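Local coordinates for DR2417 (Deinococcus radiodurans, PDB 4XWW), which degrades RNA as a 5'-3' exonuclease of the metallo-beta-lactamase superfamily, probably acting in the maturation of ribosomal RNA, at residues I207-R215 with P406-K414; L229-V240 with I255-R264. One frame throughout, in Å; residues are numbered along the deposited sequence.

Interaction 1. Residues I207-R215 with P406-K414. With nucleotides of chain C.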
loop_
_atom_site.group_PDB
_atom_site.type_symbol
_atom_site.label_atom_id
_atom_site.label_comp_id
_atom_site.label_asym_id
_atom_site.label_seq_id
_atom_site.Cartn_x
_atom_site.Cartn_y
_atom_site.Cartn_z
ATOM N N ILE A 207 25.024 9.781 15.582
ATOM C CA ILE A 207 24.083 9.611 14.471
ATOM C C ILE A 207 23.611 8.159 14.490
ATOM O O ILE A 207 24.423 7.231 14.360
ATOM C CB ILE A 207 24.753 9.976 13.112
ATOM C CG1 ILE A 207 25.357 11.388 13.151
ATOM C CG2 ILE A 207 23.754 9.844 11.946
ATOM C CD1 ILE A 207 26.124 11.717 11.883
ATOM N N SER A 208 22.293 7.933 14.613
ATOM C CA SER A 208 21.821 6.567 14.836
ATOM C C SER A 208 20.586 6.225 14.017
ATOM O O SER A 208 19.744 7.075 13.701
ATOM C CB SER A 208 21.560 6.344 16.330
ATOM O OG SER A 208 21.244 4.993 16.624
ATOM N N ASP A 209 20.512 4.941 13.696
ATOM C CA ASP A 209 19.509 4.353 12.818
ATOM C C ASP A 209 18.120 4.359 13.457
ATOM O O ASP A 209 17.902 3.688 14.456
ATOM C CB ASP A 209 19.979 2.927 12.499
ATOM C CG ASP A 209 19.023 2.145 11.604
ATOM O OD1 ASP A 209 17.993 2.683 11.125
ATOM O OD2 ASP A 209 19.357 0.965 11.353
ATOM N N SER A 210 17.178 5.105 12.879
ATOM C CA SER A 210 15.863 5.262 13.506
ATOM C C SER A 210 14.781 4.357 12.934
ATOM O O SER A 210 13.623 4.475 13.325
ATOM C CB SER A 210 15.372 6.711 13.381
ATOM O OG SER A 210 16.375 7.632 13.794
ATOM N N THR A 211 15.153 3.475 12.014
ATOM C CA THR A 211 14.175 2.684 11.260
ATOM C C THR A 211 13.067 2.083 12.123
ATOM O O THR A 211 11.862 2.220 11.820
ATOM C CB THR A 211 14.880 1.535 10.516
ATOM O OG1 THR A 211 15.869 2.084 9.644
ATOM C CG2 THR A 211 13.874 0.755 9.690
ATOM N N ASN A 212 13.472 1.421 13.202
ATOM C CA ASN A 212 12.532 0.706 14.057
ATOM C C ASN A 212 12.310 1.419 15.385
ATOM O O ASN A 212 12.007 0.795 16.394
ATOM C CB ASN A 212 13.002 -0.739 14.307
ATOM C CG ASN A 212 12.753 -1.649 13.115
ATOM O OD1 ASN A 212 11.965 -1.323 12.216
ATOM N ND2 ASN A 212 13.405 -2.809 13.114
ATOM N N ALA A 213 12.439 2.740 15.383
ATOM C CA ALA A 213 12.337 3.477 16.643
ATOM C C ALA A 213 10.941 3.417 17.286
ATOM O O ALA A 213 10.800 3.714 18.471
ATOM C CB ALA A 213 12.774 4.943 16.433
ATOM N N GLU A 214 9.921 3.019 16.518
ATOM C CA GLU A 214 8.556 2.913 17.071
ATOM C C GLU A 214 8.248 1.516 17.599
ATOM O O GLU A 214 7.175 1.279 18.152
ATOM C CB GLU A 214 7.518 3.327 16.016
ATOM C CG GLU A 214 7.674 4.783 15.625
ATOM C CD GLU A 214 6.531 5.306 14.767
ATOM O OE1 GLU A 214 5.354 5.170 15.176
ATOM O OE2 GLU A 214 6.815 5.881 13.697
ATOM N N ARG A 215 9.202 0.599 17.446
ATOM C CA ARG A 215 9.040 -0.786 17.891
ATOM C C ARG A 215 9.630 -1.034 19.272
ATOM O O ARG A 215 10.818 -0.848 19.481
ATOM C CB ARG A 215 9.689 -1.742 16.889
ATOM C CG ARG A 215 9.034 -1.701 15.506
ATOM C CD ARG A 215 9.479 -2.909 14.688
ATOM N NE ARG A 215 9.306 -2.703 13.254
ATOM C CZ ARG A 215 9.710 -3.569 12.327
ATOM N NH1 ARG A 215 10.302 -4.703 12.685
ATOM N NH2 ARG A 215 9.523 -3.303 11.042
ATOM N N PRO A 406 10.205 11.413 9.320
ATOM C CA PRO A 406 10.083 12.201 10.554
ATOM C C PRO A 406 9.432 11.430 11.715
ATOM O O PRO A 406 9.894 11.588 12.856
ATOM C CB PRO A 406 9.239 13.395 10.102
ATOM C CG PRO A 406 9.690 13.589 8.637
ATOM C CD PRO A 406 9.711 12.157 8.145
ATOM N N ARG A 407 8.449 10.567 11.450
ATOM C CA ARG A 407 7.843 9.825 12.552
ATOM C C ARG A 407 8.895 8.972 13.293
ATOM O O ARG A 407 8.898 8.885 14.525
ATOM C CB ARG A 407 6.674 8.934 12.066
ATOM C CG ARG A 407 7.035 7.953 10.961
ATOM C CD ARG A 407 5.820 7.246 10.423
ATOM N NE ARG A 407 5.236 6.385 11.448
ATOM C CZ ARG A 407 4.095 5.724 11.301
ATOM N NH1 ARG A 407 3.414 5.810 10.165
ATOM N NH2 ARG A 407 3.629 4.977 12.299
ATOM N N HIS A 408 9.795 8.354 12.541
ATOM C CA HIS A 408 10.842 7.521 13.115
ATOM C C HIS A 408 11.876 8.347 13.862
ATOM O O HIS A 408 12.274 8.015 14.978
ATOM C CB HIS A 408 11.524 6.717 12.007
ATOM C CG HIS A 408 10.548 5.938 11.187
ATOM N ND1 HIS A 408 10.476 6.062 9.815
ATOM C CD2 HIS A 408 9.572 5.080 11.548
ATOM C CE1 HIS A 408 9.509 5.280 9.364
ATOM N NE2 HIS A 408 8.936 4.679 10.388
ATOM N N GLN A 409 12.319 9.416 13.223
ATOM C CA GLN A 409 13.310 10.301 13.840
ATOM C C GLN A 409 12.821 10.904 15.145
ATOM O O GLN A 409 13.559 10.973 16.132
ATOM C CB GLN A 409 13.660 11.434 12.897
ATOM C CG GLN A 409 14.473 11.060 11.670
ATOM C CD GLN A 409 14.570 12.253 10.735
ATOM O OE1 GLN A 409 13.568 12.683 10.149
ATOM N NE2 GLN A 409 15.754 12.817 10.625
ATOM N N ILE A 410 11.565 11.355 15.140
ATOM C CA ILE A 410 11.025 12.065 16.296
ATOM C C ILE A 410 10.809 11.080 17.441
ATOM O O ILE A 410 11.076 11.386 18.610
ATOM C CB ILE A 410 9.730 12.813 15.916
ATOM C CG1 ILE A 410 10.091 13.993 15.010
ATOM C CG2 ILE A 410 8.994 13.283 17.158
ATOM C CD1 ILE A 410 8.895 14.712 14.411
ATOM N N ASN A 411 10.389 9.867 17.107
ATOM C CA ASN A 411 10.255 8.850 18.136
ATOM C C ASN A 411 11.592 8.391 18.705
ATOM O O ASN A 411 11.671 8.048 19.874
ATOM C CB ASN A 411 9.450 7.669 17.611
ATOM C CG ASN A 411 7.985 7.910 17.762
ATOM O OD1 ASN A 411 7.467 7.872 18.876
ATOM N ND2 ASN A 411 7.312 8.234 16.665
ATOM N N HIS A 412 12.647 8.421 17.891
ATOM C CA HIS A 412 13.992 8.103 18.370
ATOM C C HIS A 412 14.438 9.191 19.359
ATOM O O HIS A 412 15.038 8.911 20.400
ATOM C CB HIS A 412 14.953 8.006 17.178
ATOM C CG HIS A 412 16.203 7.216 17.440
ATOM N ND1 HIS A 412 17.091 6.899 16.431
ATOM C CD2 HIS A 412 16.732 6.709 18.582
ATOM C CE1 HIS A 412 18.109 6.221 16.938
ATOM N NE2 HIS A 412 17.921 6.094 18.239
ATOM N N ALA A 413 14.119 10.441 19.027
ATOM C CA ALA A 413 14.454 11.570 19.888
ATOM C C ALA A 413 13.737 11.444 21.234
ATOM O O ALA A 413 14.317 11.689 22.288
ATOM C CB ALA A 413 14.090 12.892 19.192
ATOM N N LYS A 414 12.465 11.060 21.192
ATOM C CA LYS A 414 11.680 10.895 22.416
ATOM C C LYS A 414 12.209 9.765 23.291
ATOM O O LYS A 414 12.255 9.893 24.518
ATOM C CB LYS A 414 10.213 10.625 22.074
ATOM C CG LYS A 414 9.475 11.839 21.507
ATOM C CD LYS A 414 7.996 11.521 21.286
ATOM C CE LYS A 414 7.300 12.617 20.490
ATOM N NZ LYS A 414 7.375 13.935 21.170
ATOM P P U C 2 13.527 -5.144 7.803
ATOM O OP1 U C 2 14.825 -5.739 7.416
ATOM O OP2 U C 2 13.371 -4.524 9.138
ATOM O "O5'" U C 2 13.104 -4.033 6.743
ATOM C "C5'" U C 2 13.184 -4.273 5.329
ATOM C "C4'" U C 2 13.602 -3.013 4.606
ATOM O "O4'" U C 2 12.498 -2.064 4.583
ATOM C "C3'" U C 2 14.789 -2.264 5.207
ATOM O "O3'" U C 2 15.613 -1.795 4.151
ATOM C "C2'" U C 2 14.134 -1.063 5.881
ATOM O "O2'" U C 2 14.999 0.047 5.994
ATOM C "C1'" U C 2 12.986 -0.785 4.917
ATOM N N1 U C 2 11.888 0.003 5.493
ATOM C C2 U C 2 11.332 0.995 4.709
ATOM O O2 U C 2 11.708 1.231 3.575
ATOM N N3 U C 2 10.318 1.700 5.307
ATOM C C4 U C 2 9.813 1.523 6.577
ATOM O O4 U C 2 8.892 2.242 6.969
ATOM C C5 U C 2 10.444 0.481 7.326
ATOM C C6 U C 2 11.436 -0.227 6.772
HETATM O O HOH W 1 20.389 5.023 19.156
#
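Glu214, in the loop that follows strand 205-209, reaches across the first turn of helix 406-417 to Arg407. Its OE2 takes a nearly straight hydrogen bond of 2.8 Å from Arg407 NE on the syn side of the carboxylate, and NH2 adds a weak one to OE1, forming a salt bridge, the two planes 33° apart. The pair is shared with the second subunit, where Tyr370 bonds to Glu214 OE1 and Asn355 to Arg407 NH1. On the way Glu214 CG passes 3.6 Å from Asn411 ND2.

His412 lies on the buried side. Its CG stands anti to the backbone N (chi1 -159°), which turns the ring toward the strand, and ND1 donates in the ring plane to Ser210 OG at 2.8 Å. NE2 of His412 and Ser208 OG are bridged by a water, so both ring nitrogens are engaged and the rotation of the ring is fixed. His408 is sandwiched: Thr211 O sits over one face, toward the rim, and Arg407 CG over the centre of the other, while CB touches Ser210 O at 3.3 Å.

Asp209, the predicted proton donor, closes an Asx turn onto Thr211 N and pairs with His381. The end of the strand and the loop after it, packed against helix 406-417, lie beside the dinuclear zinc site of the metallo-beta-lactamase fold.

Interaction 2. Residues L229-V240 with I255-R264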
loop_
_atom_site.group_PDB
_atom_site.type_symbol
_atom_site.label_atom_id
_atom_site.label_comp_id
_atom_site.label_asym_id
_atom_site.label_seq_id
_atom_site.Cartn_x
_atom_site.Cartn_y
_atom_site.Cartn_z
ATOM N N LEU A 229 12.868 -21.799 11.373
ATOM C CA LEU A 229 12.834 -22.309 10.005
ATOM C C LEU A 229 13.139 -23.797 9.988
ATOM O O LEU A 229 12.485 -24.541 9.271
ATOM C CB LEU A 229 13.801 -21.542 9.093
ATOM C CG LEU A 229 13.289 -20.150 8.688
ATOM C CD1 LEU A 229 14.420 -19.350 8.014
ATOM C CD2 LEU A 229 12.030 -20.253 7.769
ATOM N N GLU A 230 14.117 -24.241 10.779
ATOM C CA GLU A 230 14.445 -25.660 10.764
ATOM C C GLU A 230 13.278 -26.499 11.283
ATOM O O GLU A 230 12.987 -27.568 10.738
ATOM C CB GLU A 230 15.719 -25.946 11.578
ATOM C CG GLU A 230 16.155 -27.419 11.476
ATOM C CD GLU A 230 17.610 -27.642 11.853
ATOM O OE1 GLU A 230 18.164 -26.812 12.599
ATOM O OE2 GLU A 230 18.197 -28.635 11.377
ATOM N N GLU A 231 12.577 -25.999 12.303
ATOM C CA GLU A 231 11.447 -26.728 12.861
ATOM C C GLU A 231 10.332 -26.871 11.820
ATOM O O GLU A 231 9.779 -27.952 11.643
ATOM C CB GLU A 231 10.925 -26.031 14.128
ATOM C CG GLU A 231 9.790 -26.777 14.850
ATOM C CD GLU A 231 9.369 -26.097 16.151
ATOM O OE1 GLU A 231 9.139 -24.868 16.134
ATOM O OE2 GLU A 231 9.282 -26.786 17.192
ATOM N N ILE A 232 10.017 -25.782 11.121
ATOM C CA ILE A 232 9.023 -25.817 10.062
ATOM C C ILE A 232 9.431 -26.760 8.923
ATOM O O ILE A 232 8.663 -27.632 8.517
ATOM C CB ILE A 232 8.774 -24.395 9.530
ATOM C CG1 ILE A 232 8.105 -23.557 10.623
ATOM C CG2 ILE A 232 7.922 -24.434 8.250
ATOM C CD1 ILE A 232 8.194 -22.067 10.398
ATOM N N ILE A 233 10.651 -26.602 8.426
ATOM C CA ILE A 233 11.091 -27.341 7.248
ATOM C C ILE A 233 11.198 -28.834 7.552
ATOM O O ILE A 233 10.804 -29.667 6.727
ATOM C CB ILE A 233 12.408 -26.727 6.710
ATOM C CG1 ILE A 233 12.054 -25.350 6.116
ATOM C CG2 ILE A 233 13.093 -27.649 5.687
ATOM C CD1 ILE A 233 13.230 -24.469 5.758
ATOM N N LYS A 234 11.669 -29.174 8.749
ATOM C CA LYS A 234 11.748 -30.577 9.168
ATOM C C LYS A 234 10.383 -31.248 9.064
ATOM O O LYS A 234 10.279 -32.438 8.745
ATOM C CB LYS A 234 12.276 -30.673 10.597
ATOM C CG LYS A 234 12.370 -32.081 11.137
ATOM C CD LYS A 234 13.015 -32.062 12.509
ATOM C CE LYS A 234 13.108 -33.462 13.089
ATOM N NZ LYS A 234 13.693 -33.431 14.459
ATOM N N GLY A 235 9.337 -30.466 9.297
ATOM C CA GLY A 235 7.975 -30.963 9.238
ATOM C C GLY A 235 7.303 -30.944 7.871
ATOM O O GLY A 235 6.175 -31.456 7.728
ATOM N N CYS A 236 7.961 -30.368 6.865
ATOM C CA CYS A 236 7.364 -30.294 5.521
ATOM C C CYS A 236 7.447 -31.613 4.779
ATOM O O CYS A 236 8.519 -32.190 4.646
ATOM C CB CYS A 236 8.022 -29.195 4.695
ATOM S SG CYS A 236 7.617 -27.555 5.321
ATOM N N ARG A 237 6.287 -32.089 4.313
ATOM C CA ARG A 237 6.149 -33.405 3.712
ATOM C C ARG A 237 6.696 -33.437 2.293
ATOM O O ARG A 237 7.150 -34.483 1.814
ATOM C CB ARG A 237 4.668 -33.821 3.718
ATOM C CG ARG A 237 4.377 -35.236 3.263
ATOM C CD ARG A 237 2.868 -35.476 3.243
ATOM N NE ARG A 237 2.518 -36.771 2.669
ATOM C CZ ARG A 237 1.799 -37.697 3.296
ATOM N NH1 ARG A 237 1.351 -37.471 4.524
ATOM N NH2 ARG A 237 1.523 -38.848 2.693
ATOM N N GLY A 238 6.656 -32.287 1.620
ATOM C CA GLY A 238 7.006 -32.246 0.210
ATOM C C GLY A 238 8.098 -31.230 -0.094
ATOM O O GLY A 238 8.974 -30.970 0.729
ATOM N N ARG A 239 8.041 -30.648 -1.287
ATOM C CA ARG A 239 9.001 -29.622 -1.688
ATOM C C ARG A 239 8.853 -28.357 -0.831
ATOM O O ARG A 239 7.758 -28.026 -0.368
ATOM C CB ARG A 239 8.821 -29.268 -3.170
ATOM C CG ARG A 239 9.067 -30.394 -4.130
ATOM C CD ARG A 239 9.148 -29.876 -5.566
ATOM N NE ARG A 239 7.893 -29.235 -5.952
ATOM C CZ ARG A 239 7.591 -28.844 -7.186
ATOM N NH1 ARG A 239 8.447 -29.040 -8.175
ATOM N NH2 ARG A 239 6.424 -28.260 -7.431
ATOM N N VAL A 240 9.952 -27.642 -0.632
ATOM C CA VAL A 240 9.931 -26.355 0.062
ATOM C C VAL A 240 10.496 -25.291 -0.866
ATOM O O VAL A 240 11.577 -25.466 -1.455
ATOM C CB VAL A 240 10.742 -26.378 1.387
ATOM C CG1 VAL A 240 10.788 -24.993 2.053
ATOM C CG2 VAL A 240 10.215 -27.436 2.337
ATOM N N ILE A 255 19.927 -21.211 6.248
ATOM C CA ILE A 255 19.027 -22.103 5.523
ATOM C C ILE A 255 19.821 -23.211 4.806
ATOM O O ILE A 255 19.397 -24.367 4.775
ATOM C CB ILE A 255 18.160 -21.311 4.520
ATOM C CG1 ILE A 255 17.190 -20.407 5.296
ATOM C CG2 ILE A 255 17.468 -22.254 3.516
ATOM C CD1 ILE A 255 16.659 -19.262 4.454
ATOM N N LEU A 256 20.973 -22.864 4.242
ATOM C CA LEU A 256 21.814 -23.882 3.603
ATOM C C LEU A 256 22.199 -24.957 4.609
ATOM O O LEU A 256 22.138 -26.154 4.320
ATOM C CB LEU A 256 23.076 -23.266 2.997
ATOM C CG LEU A 256 22.839 -22.160 1.970
ATOM C CD1 LEU A 256 24.185 -21.724 1.345
ATOM C CD2 LEU A 256 21.846 -22.580 0.897
ATOM N N ASP A 257 22.568 -24.521 5.807
ATOM C CA ASP A 257 23.022 -25.470 6.809
ATOM C C ASP A 257 21.875 -26.329 7.338
ATOM O O ASP A 257 22.031 -27.538 7.485
ATOM C CB ASP A 257 23.734 -24.740 7.945
ATOM C CG ASP A 257 25.107 -24.208 7.521
ATOM O OD1 ASP A 257 25.812 -24.892 6.747
ATOM O OD2 ASP A 257 25.463 -23.091 7.936
ATOM N N LEU A 258 20.713 -25.733 7.602
ATOM C CA LEU A 258 19.591 -26.556 8.061
ATOM C C LEU A 258 19.098 -27.482 6.961
ATOM O O LEU A 258 18.646 -28.586 7.246
ATOM C CB LEU A 258 18.433 -25.699 8.585
ATOM C CG LEU A 258 17.583 -24.891 7.608
ATOM C CD1 LEU A 258 16.393 -25.711 7.058
ATOM C CD2 LEU A 258 17.112 -23.620 8.305
ATOM N N ALA A 259 19.198 -27.047 5.708
ATOM C CA ALA A 259 18.809 -27.899 4.582
ATOM C C ALA A 259 19.648 -29.162 4.557
ATOM O O ALA A 259 19.135 -30.266 4.377
ATOM C CB ALA A 259 18.943 -27.150 3.259
ATOM N N HIS A 260 20.949 -29.000 4.735
ATOM C CA HIS A 260 21.837 -30.146 4.791
ATOM C C HIS A 260 21.436 -31.089 5.928
ATOM O O HIS A 260 21.347 -32.303 5.735
ATOM C CB HIS A 260 23.281 -29.682 4.962
ATOM C CG HIS A 260 24.271 -30.799 4.966
ATOM N ND1 HIS A 260 24.606 -31.499 3.829
ATOM C CD2 HIS A 260 24.985 -31.352 5.976
ATOM C CE1 HIS A 260 25.490 -32.432 4.134
ATOM N NE2 HIS A 260 25.736 -32.363 5.430
ATOM N N ARG A 261 21.189 -30.535 7.113
ATOM C CA ARG A 261 20.807 -31.365 8.255
ATOM C C ARG A 261 19.491 -32.085 7.983
ATOM O O ARG A 261 19.255 -33.189 8.472
ATOM C CB ARG A 261 20.701 -30.529 9.535
ATOM C CG ARG A 261 22.046 -29.970 10.018
ATOM C CD ARG A 261 21.942 -29.337 11.403
ATOM N NE ARG A 261 21.052 -28.173 11.476
ATOM C CZ ARG A 261 21.455 -26.921 11.292
ATOM N NH1 ARG A 261 22.726 -26.673 10.986
ATOM N NH2 ARG A 261 20.600 -25.911 11.403
ATOM N N GLN A 262 18.638 -31.468 7.180
ATOM C CA GLN A 262 17.325 -32.047 6.947
ATOM C C GLN A 262 17.254 -32.881 5.673
ATOM O O GLN A 262 16.177 -33.292 5.263
ATOM C CB GLN A 262 16.254 -30.948 6.909
ATOM C CG GLN A 262 16.085 -30.214 8.236
ATOM C CD GLN A 262 15.921 -31.157 9.411
ATOM O OE1 GLN A 262 15.248 -32.184 9.307
ATOM N NE2 GLN A 262 16.541 -30.815 10.541
ATOM N N GLY A 263 18.401 -33.152 5.058
ATOM C CA GLY A 263 18.425 -34.037 3.903
ATOM C C GLY A 263 17.882 -33.445 2.611
ATOM O O GLY A 263 17.473 -34.187 1.707
ATOM N N ARG A 264 17.901 -32.118 2.512
ATOM C CA ARG A 264 17.430 -31.430 1.306
ATOM C C ARG A 264 18.575 -30.750 0.539
ATOM O O ARG A 264 19.447 -30.129 1.141
ATOM C CB ARG A 264 16.366 -30.385 1.665
ATOM C CG ARG A 264 15.123 -30.990 2.282
ATOM C CD ARG A 264 14.111 -29.913 2.658
ATOM N NE ARG A 264 12.868 -30.492 3.171
ATOM C CZ ARG A 264 11.770 -30.704 2.446
ATOM N NH1 ARG A 264 11.741 -30.374 1.159
ATOM N NH2 ARG A 264 10.685 -31.248 3.012
HETATM O O HOH W 2 12.403 -31.510 5.636
#
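Arg264 reaches past Ile233 to the loop that follows helix 222-234 and fastens there end-on. NH1 and NH2 both donate to Gly238 O, each at 2.9 Å, with the carbonyl oxygen close to the guanidinium plane. An extended chain from CG to NE carries the group this far, and Val240 CG2 lies 3.5 Å from NH1, over one face of the guanidinium. Ile233 CG2 packs against the CD-NE part of the chain. A water accepts from NE and donates to Ile233 O, while Val306 O takes a further bond from NH1; the buried charge is therefore ringed by oxygens and held against rotation.

Beside this anchor the helices meet through apolar side chains. Leu258, its CG between the backbone N and the carbonyl carbon (chi1 71°), directs CD1 to Ile233 CD1 at 3.6 Å and CD2 to Leu229 CB, and Leu229 CD1 meets Ile255 CG1.

Toward solvent the contact turns polar. Glu230, extended along the flank of Leu258, is gripped side-on by Arg261, NE donating to OE2 and NH2 to OE1. Gln262 NE2 approaches the same OE2 from its anti side at 2.9 Å, its amide steeply turned, 79° from the carboxylate. The loose rim is exposed Lys234, which lends only its aliphatic part, CG lying 3.4 Å from Gln262 OE1, and its end leads away.

Gly263, with positive phi, completes a Schellman motif that ends helix 249-261 and turns the chain into strand 265-269. The axes of 229-234 and 255-261 cross at -38° and approach to 10.1 Å, and the pair packs on the parallel beta-CASP sheet: Leu229 and Ile255 touch Leu242 of strand 240-243, while Leu229 and Ile233 rest on Ile341 of strand 339-342.

The two contacts belong to different parts of the chain, with centres 37 Å apart and nearest atoms about 16 Å apart. Interaction 2 is nested within the loop that interaction 1 closes: helix 222-234 is the next element after strand 205-209, and the chain returns to the metallo-beta-lactamase core before helix 406-417. Interaction 1 lies at the catalytic centre, the Thr211 side chain about 6 Å from a bound zinc ion and the uridine nucleotide beside Thr211 and His408. Interaction 2 is structural packing within the beta-CASP region, its nearest atom about 13 Å from the RNA, although the side chain of Leu229 is about 8 Å from that of His377, predicted to bind substrate.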